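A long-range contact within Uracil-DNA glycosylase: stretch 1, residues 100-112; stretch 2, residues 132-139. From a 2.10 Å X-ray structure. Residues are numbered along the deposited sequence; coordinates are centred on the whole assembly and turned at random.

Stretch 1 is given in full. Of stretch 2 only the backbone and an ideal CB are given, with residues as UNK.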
ATOM      1  N   GLY A 100       8.920  -4.757   7.006  1.00 20.51           N
ATOM      2  CA  GLY A 100       8.910  -6.036   6.330  1.00 15.12           C
ATOM      3  C   GLY A 100       7.541  -6.659   6.174  1.00 18.30           C
ATOM      4  O   GLY A 100       7.444  -7.775   5.645  1.00 15.98           O
ATOM      5  N   LEU A 101       6.491  -5.989   6.645  1.00 14.94           N
ATOM      6  CA  LEU A 101       5.105  -6.385   6.447  1.00 17.07           C
ATOM      7  C   LEU A 101       4.407  -5.349   5.574  1.00 17.84           C
ATOM      8  O   LEU A 101       4.728  -4.159   5.623  1.00 15.92           O
ATOM      9  CB  LEU A 101       4.359  -6.492   7.784  1.00 11.05           C
ATOM     10  CG  LEU A 101       4.991  -7.256   8.953  1.00 25.11           C
ATOM     11  CD1 LEU A 101       4.146  -7.109  10.210  1.00 25.10           C
ATOM     12  CD2 LEU A 101       5.158  -8.716   8.613  1.00 21.65           C
ATOM     13  N   ALA A 102       3.452  -5.807   4.769  1.00 19.95           N
ATOM     14  CA  ALA A 102       2.602  -4.871   4.044  1.00 21.01           C
ATOM     15  C   ALA A 102       1.792  -4.024   5.018  1.00 19.67           C
ATOM     16  O   ALA A 102       1.321  -4.518   6.046  1.00 16.14           O
ATOM     17  CB  ALA A 102       1.664  -5.624   3.098  1.00 10.08           C
ATOM     18  N   PHE A 103       1.677  -2.728   4.704  1.00 15.00           N
ATOM     19  CA  PHE A 103       0.814  -1.764   5.392  1.00 19.45           C
ATOM     20  C   PHE A 103       1.241  -1.438   6.821  1.00 18.06           C
ATOM     21  O   PHE A 103       1.051  -0.308   7.283  1.00 23.77           O
ATOM     22  CB  PHE A 103      -0.641  -2.248   5.380  1.00 14.07           C
ATOM     23  CG  PHE A 103      -1.243  -2.276   4.005  1.00 16.41           C
ATOM     24  CD1 PHE A 103      -1.517  -1.093   3.332  1.00 19.10           C
ATOM     25  CD2 PHE A 103      -1.511  -3.478   3.373  1.00 17.78           C
ATOM     26  CE1 PHE A 103      -2.057  -1.109   2.055  1.00 16.41           C
ATOM     27  CE2 PHE A 103      -2.055  -3.506   2.096  1.00 16.45           C
ATOM     28  CZ  PHE A 103      -2.326  -2.319   1.436  1.00 14.63           C
ATOM     29  N   SER A 104       1.820  -2.404   7.522  1.00 14.95           N
ATOM     30  CA  SER A 104       2.188  -2.207   8.916  1.00 17.18           C
ATOM     31  C   SER A 104       3.378  -1.259   9.048  1.00 19.62           C
ATOM     32  O   SER A 104       4.216  -1.141   8.150  1.00 20.23           O
ATOM     33  CB  SER A 104       2.523  -3.559   9.552  1.00 11.58           C
ATOM     34  OG  SER A 104       2.855  -3.423  10.916  1.00 15.84           O
ATOM     35  N   VAL A 105       3.451  -0.581  10.196  1.00 17.02           N
ATOM     36  CA  VAL A 105       4.638   0.170  10.582  1.00 17.81           C
ATOM     37  C   VAL A 105       5.031  -0.257  11.991  1.00 18.17           C
ATOM     38  O   VAL A 105       4.208  -0.731  12.777  1.00 16.61           O
ATOM     39  CB  VAL A 105       4.432   1.704  10.515  1.00 16.24           C
ATOM     40  CG1 VAL A 105       4.141   2.151   9.082  1.00 15.21           C
ATOM     41  CG2 VAL A 105       3.314   2.140  11.452  1.00 18.83           C
ATOM     42  N   ALA A 106       6.308  -0.058  12.309  1.00 21.38           N
ATOM     43  CA  ALA A 106       6.835  -0.444  13.610  1.00 21.96           C
ATOM     44  C   ALA A 106       6.214   0.396  14.725  1.00 25.61           C
ATOM     45  O   ALA A 106       5.645   1.469  14.497  1.00 24.28           O
ATOM     46  CB  ALA A 106       8.358  -0.311  13.628  1.00 24.27           C
ATOM     47  N   TYR A 107       6.314  -0.123  15.949  1.00 26.25           N
ATOM     48  CA  TYR A 107       5.783   0.586  17.105  1.00 24.60           C
ATOM     49  C   TYR A 107       6.469   1.938  17.253  1.00 22.07           C
ATOM     50  O   TYR A 107       7.663   2.081  16.975  1.00 24.19           O
ATOM     51  CB  TYR A 107       5.965  -0.251  18.376  1.00 25.12           C
ATOM     52  CG  TYR A 107       5.602   0.490  19.643  1.00 27.39           C
ATOM     53  CD1 TYR A 107       4.276   0.658  20.013  1.00 25.26           C
ATOM     54  CD2 TYR A 107       6.584   1.021  20.469  1.00 32.07           C
ATOM     55  CE1 TYR A 107       3.936   1.342  21.165  1.00 25.07           C
ATOM     56  CE2 TYR A 107       6.251   1.704  21.626  1.00 32.88           C
ATOM     57  CZ  TYR A 107       4.925   1.860  21.967  1.00 29.94           C
ATOM     58  OH  TYR A 107       4.588   2.536  23.118  1.00 37.40           O
ATOM     59  N   GLY A 108       5.701   2.941  17.672  1.00 25.55           N
ATOM     60  CA  GLY A 108       6.209   4.287  17.797  1.00 30.96           C
ATOM     61  C   GLY A 108       6.032   5.153  16.566  1.00 31.47           C
ATOM     62  O   GLY A 108       6.130   6.382  16.673  1.00 30.91           O
ATOM     63  N   PHE A 109       5.769   4.552  15.402  1.00 27.41           N
ATOM     64  CA  PHE A 109       5.558   5.331  14.187  1.00 25.63           C
ATOM     65  C   PHE A 109       4.083   5.701  14.037  1.00 27.47           C
ATOM     66  O   PHE A 109       3.205   4.884  14.338  1.00 29.68           O
ATOM     67  CB  PHE A 109       6.000   4.545  12.956  1.00 25.69           C
ATOM     68  CG  PHE A 109       7.488   4.481  12.770  1.00 30.22           C
ATOM     69  CD1 PHE A 109       8.237   3.493  13.386  1.00 32.04           C
ATOM     70  CD2 PHE A 109       8.138   5.404  11.967  1.00 27.99           C
ATOM     71  CE1 PHE A 109       9.608   3.429  13.210  1.00 32.73           C
ATOM     72  CE2 PHE A 109       9.508   5.345  11.786  1.00 28.44           C
ATOM     73  CZ  PHE A 109      10.243   4.358  12.408  1.00 28.08           C
ATOM     74  N   PRO A 110       3.792   6.913  13.564  1.00 25.15           N
ATOM     75  CA  PRO A 110       2.401   7.278  13.271  1.00 24.07           C
ATOM     76  C   PRO A 110       1.776   6.324  12.264  1.00 18.22           C
ATOM     77  O   PRO A 110       2.450   5.771  11.394  1.00 19.47           O
ATOM     78  CB  PRO A 110       2.520   8.697  12.701  1.00 26.82           C
ATOM     79  CG  PRO A 110       3.802   9.221  13.271  1.00 27.31           C
ATOM     80  CD  PRO A 110       4.720   8.034  13.338  1.00 26.89           C
ATOM     81  N   VAL A 111       0.470   6.122  12.403  1.00 18.73           N
ATOM     82  CA  VAL A 111      -0.264   5.190  11.550  1.00 19.69           C
ATOM     83  C   VAL A 111      -0.477   5.809  10.172  1.00 18.99           C
ATOM     84  O   VAL A 111      -1.040   6.909  10.068  1.00 18.80           O
ATOM     85  CB  VAL A 111      -1.601   4.788  12.192  1.00 20.01           C
ATOM     86  CG1 VAL A 111      -2.334   3.788  11.308  1.00 21.71           C
ATOM     87  CG2 VAL A 111      -1.358   4.201  13.573  1.00 17.90           C
ATOM     88  N   PRO A 112      -0.041   5.152   9.101  1.00 17.46           N
ATOM     89  CA  PRO A 112      -0.168   5.734   7.751  1.00 16.48           C
ATOM     90  C   PRO A 112      -1.620   5.793   7.311  1.00 16.52           C
ATOM     91  O   PRO A 112      -2.475   5.091   7.870  1.00 18.31           O
ATOM     92  CB  PRO A 112       0.643   4.769   6.868  1.00 15.03           C
ATOM     93  CG  PRO A 112       0.770   3.516   7.669  1.00 21.45           C
ATOM     94  CD  PRO A 112       0.720   3.892   9.107  1.00 19.13           C
ATOM     95  N   UNK A 132      -6.609   0.981  16.950  1.00 28.77           N
ATOM     96  CA  UNK A 132      -5.497   1.186  17.882  1.00 27.03           C
ATOM     97  C   UNK A 132      -4.732   2.467  17.575  1.00 29.17           C
ATOM     98  O   UNK A 132      -4.956   3.139  16.568  1.00 28.67           O
ATOM     99  CB  UNK A 132      -4.543  -0.009  17.839  1.00 27.03           C
ATOM    100  N   UNK A 133      -3.800   2.787  18.473  1.00 32.39           N
ATOM    101  CA  UNK A 133      -2.920   3.940  18.337  1.00 38.29           C
ATOM    102  C   UNK A 133      -1.575   3.576  17.721  1.00 36.07           C
ATOM    103  O   UNK A 133      -0.645   4.390  17.759  1.00 39.81           O
ATOM    104  CB  UNK A 133      -2.701   4.592  19.704  1.00 38.29           C
ATOM    105  N   UNK A 134      -1.452   2.380  17.154  1.00 28.68           N
ATOM    106  CA  UNK A 134      -0.202   1.901  16.586  1.00 21.39           C
ATOM    107  C   UNK A 134      -0.482   1.271  15.229  1.00 19.45           C
ATOM    108  O   UNK A 134      -1.629   1.000  14.871  1.00 22.44           O
ATOM    109  CB  UNK A 134       0.480   0.901  17.522  1.00 21.39           C
ATOM    110  N   UNK A 135       0.584   1.005  14.480  1.00 17.17           N
ATOM    111  CA  UNK A 135       0.421   0.393  13.177  1.00 18.49           C
ATOM    112  C   UNK A 135       0.998  -1.005  13.093  1.00 17.83           C
ATOM    113  O   UNK A 135       1.322  -1.484  12.002  1.00 16.29           O
ATOM    114  CB  UNK A 135       1.069   1.276  12.109  1.00 18.49           C
ATOM    115  N   UNK A 136       1.109  -1.671  14.241  1.00 22.27           N
ATOM    116  CA  UNK A 136       1.746  -2.980  14.344  1.00 22.44           C
ATOM    117  C   UNK A 136       0.733  -4.076  14.050  1.00 22.96           C
ATOM    118  O   UNK A 136      -0.233  -4.250  14.802  1.00 23.29           O
ATOM    119  CB  UNK A 136       2.361  -3.178  15.731  1.00 22.44           C
ATOM    120  N   UNK A 137       0.953  -4.816  12.966  1.00 20.25           N
ATOM    121  CA  UNK A 137       0.060  -5.893  12.560  1.00 18.68           C
ATOM    122  C   UNK A 137       0.621  -7.268  12.908  1.00 19.74           C
ATOM    123  O   UNK A 137       0.171  -8.273  12.347  1.00 19.03           O
ATOM    124  CB  UNK A 137      -0.210  -5.809  11.056  1.00 18.68           C
ATOM    125  N   UNK A 138       1.583  -7.328  13.838  1.00 18.07           N
ATOM    126  CA  UNK A 138       2.245  -8.592  14.158  1.00 17.50           C
ATOM    127  C   UNK A 138       1.251  -9.672  14.574  1.00 18.05           C
ATOM    128  O   UNK A 138       1.414 -10.838  14.204  1.00 14.44           O
ATOM    129  CB  UNK A 138       3.271  -8.379  15.272  1.00 17.50           C
ATOM    130  N   UNK A 139       0.234  -9.315  15.363  1.00 18.99           N
ATOM    131  CA  UNK A 139      -0.721 -10.314  15.846  1.00 20.03           C
ATOM    132  C   UNK A 139      -1.521 -10.936  14.701  1.00 18.89           C
ATOM    133  O   UNK A 139      -1.797 -12.149  14.706  1.00 23.04           O
ATOM    134  CB  UNK A 139      -1.675  -9.681  16.861  1.00 20.03           C
TER

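Stretch 2 passes along stretch 1 as a loop and ends at the start of a helix. The CA atoms of the two stretches come closest at V105 and position 135, 5.0 Å apart.

Position 132 has phi/psi of -80/173 and a CB directed sideways. Nothing of stretch 1 lies within 5.5 Å of that CB, so many residues would suit, and the phi value also admits proline. The deposited residue is P132, which makes no contact here.

Position 133 points its CB away from stretch 1, into space that stretch 1 leaves open. A polar or charged side chain would be at ease, though others would fit. The residue is D133. Its backbone is near solvent: D133 O lies 2.7 Å from the O of water 3.

Position 134 is extended, with phi/psi of -135/168. Its CB points sideways, 4.5 Å from Y107 CD1 and 5.5 Å from V111 CG2. There is room beside the tyrosine for a medium or large side chain, aromatic or polar. The residue is H134, with chi1 in p. The ring turns back on its own stretch, and H134 ND1 accepts a hydrogen bond from the backbone N of 136 at 2.9 Å. Its backbone also meets stretch 1, with H134 O 3.5 Å from V111 CG2.

Position 135 is the most constrained. Its CB would point toward stretch 1 and lie 2.5 Å from V105 CG2, a clash. The phi/psi of -114/24 does not itself demand glycine; the closeness of the valine does. The residue is G135. With no side chain in the way, its carbonyl receives two hydrogen bonds: V105 N to G135 O at 2.9 Å and S104 OG to G135 O at 2.7 Å. G135 N donates to the O of water 1 at 2.8 Å, and that water in turn lies within hydrogen-bonding distance of A106 O, at 2.9 Å.

Position 136 sends its CB sideways, 4.3 Å from V105 O and 5.0 Å from Y107 N. A small or medium side chain would suit, polar or modestly apolar. The residue is C136, with chi1 in m. C136 SG comes to 3.3 Å from Y107 N and packs 3.7 Å from Y107 CB.

Position 137 points toward stretch 1. Its CB is 3.8 Å from S104 CB and 4.6 Å from L101 CD1, which favours an apolar side chain; leucine, isoleucine or methionine are plausible. The residue is L137. L137 CD1 reaches 3.9 Å from A102 O and 4.3 Å from F103 CB. L137 N donates to S104 OG at 3.1 Å, so the serine hydroxyl accepts here while donating to G135.

Position 138 begins the helix. Its CB lies sideways, 5.3 Å from L101 CD1, and several helix-compatible residues would do, including acidic ones. The residue is D138, whose OD1 comes to 3.7 Å from L101 CD1.

Position 139 is helical and out of reach, so the choice is wide. The residue is A139.

Stretch 2 (132-139) PDHGCLDA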
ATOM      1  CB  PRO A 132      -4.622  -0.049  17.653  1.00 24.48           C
ATOM      2  CG  PRO A 132      -4.843  -0.369  16.208  1.00 23.23           C
ATOM      3  CD  PRO A 132      -6.288  -0.024  15.919  1.00 25.61           C
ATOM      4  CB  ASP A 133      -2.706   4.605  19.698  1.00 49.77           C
ATOM      5  CG  ASP A 133      -2.482   6.099  19.586  1.00 62.88           C
ATOM      6  OD1 ASP A 133      -2.928   6.695  18.583  1.00 67.59           O
ATOM      7  OD2 ASP A 133      -1.854   6.677  20.499  1.00 69.12           O
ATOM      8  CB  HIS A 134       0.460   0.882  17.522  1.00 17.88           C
ATOM      9  CG  HIS A 134      -0.335  -0.377  17.689  1.00 20.42           C
ATOM     10  ND1 HIS A 134      -0.337  -1.387  16.750  1.00 20.55           N
ATOM     11  CD2 HIS A 134      -1.187  -0.772  18.664  1.00 23.57           C
ATOM     12  CE1 HIS A 134      -1.135  -2.360  17.152  1.00 22.33           C
ATOM     13  NE2 HIS A 134      -1.661  -2.012  18.313  1.00 24.90           N
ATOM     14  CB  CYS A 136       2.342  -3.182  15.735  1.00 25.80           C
ATOM     15  SG  CYS A 136       3.651  -2.024  16.148  1.00 27.49           S
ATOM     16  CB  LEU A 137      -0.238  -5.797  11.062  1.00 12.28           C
ATOM     17  CG  LEU A 137      -0.859  -4.467  10.621  1.00 15.49           C
ATOM     18  CD1 LEU A 137      -1.056  -4.409   9.110  1.00 11.67           C
ATOM     19  CD2 LEU A 137      -2.180  -4.243  11.354  1.00 15.87           C
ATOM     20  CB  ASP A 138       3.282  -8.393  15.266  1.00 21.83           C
ATOM     21  CG  ASP A 138       4.369  -7.404  14.889  1.00 25.82           C
ATOM     22  OD1 ASP A 138       4.199  -6.673  13.893  1.00 27.61           O
ATOM     23  OD2 ASP A 138       5.416  -7.391  15.567  1.00 27.71           O
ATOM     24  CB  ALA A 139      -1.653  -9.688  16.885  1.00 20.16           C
TER
HETATM   25  O   HOH W   1       2.976   2.288  15.155  1.00 23.40           O
HETATM   26  O   HOH W   2       2.503   3.290  18.548  1.00 46.48           O
HETATM   27  O   HOH W   3       1.655   5.132  16.635  1.00 34.82           O
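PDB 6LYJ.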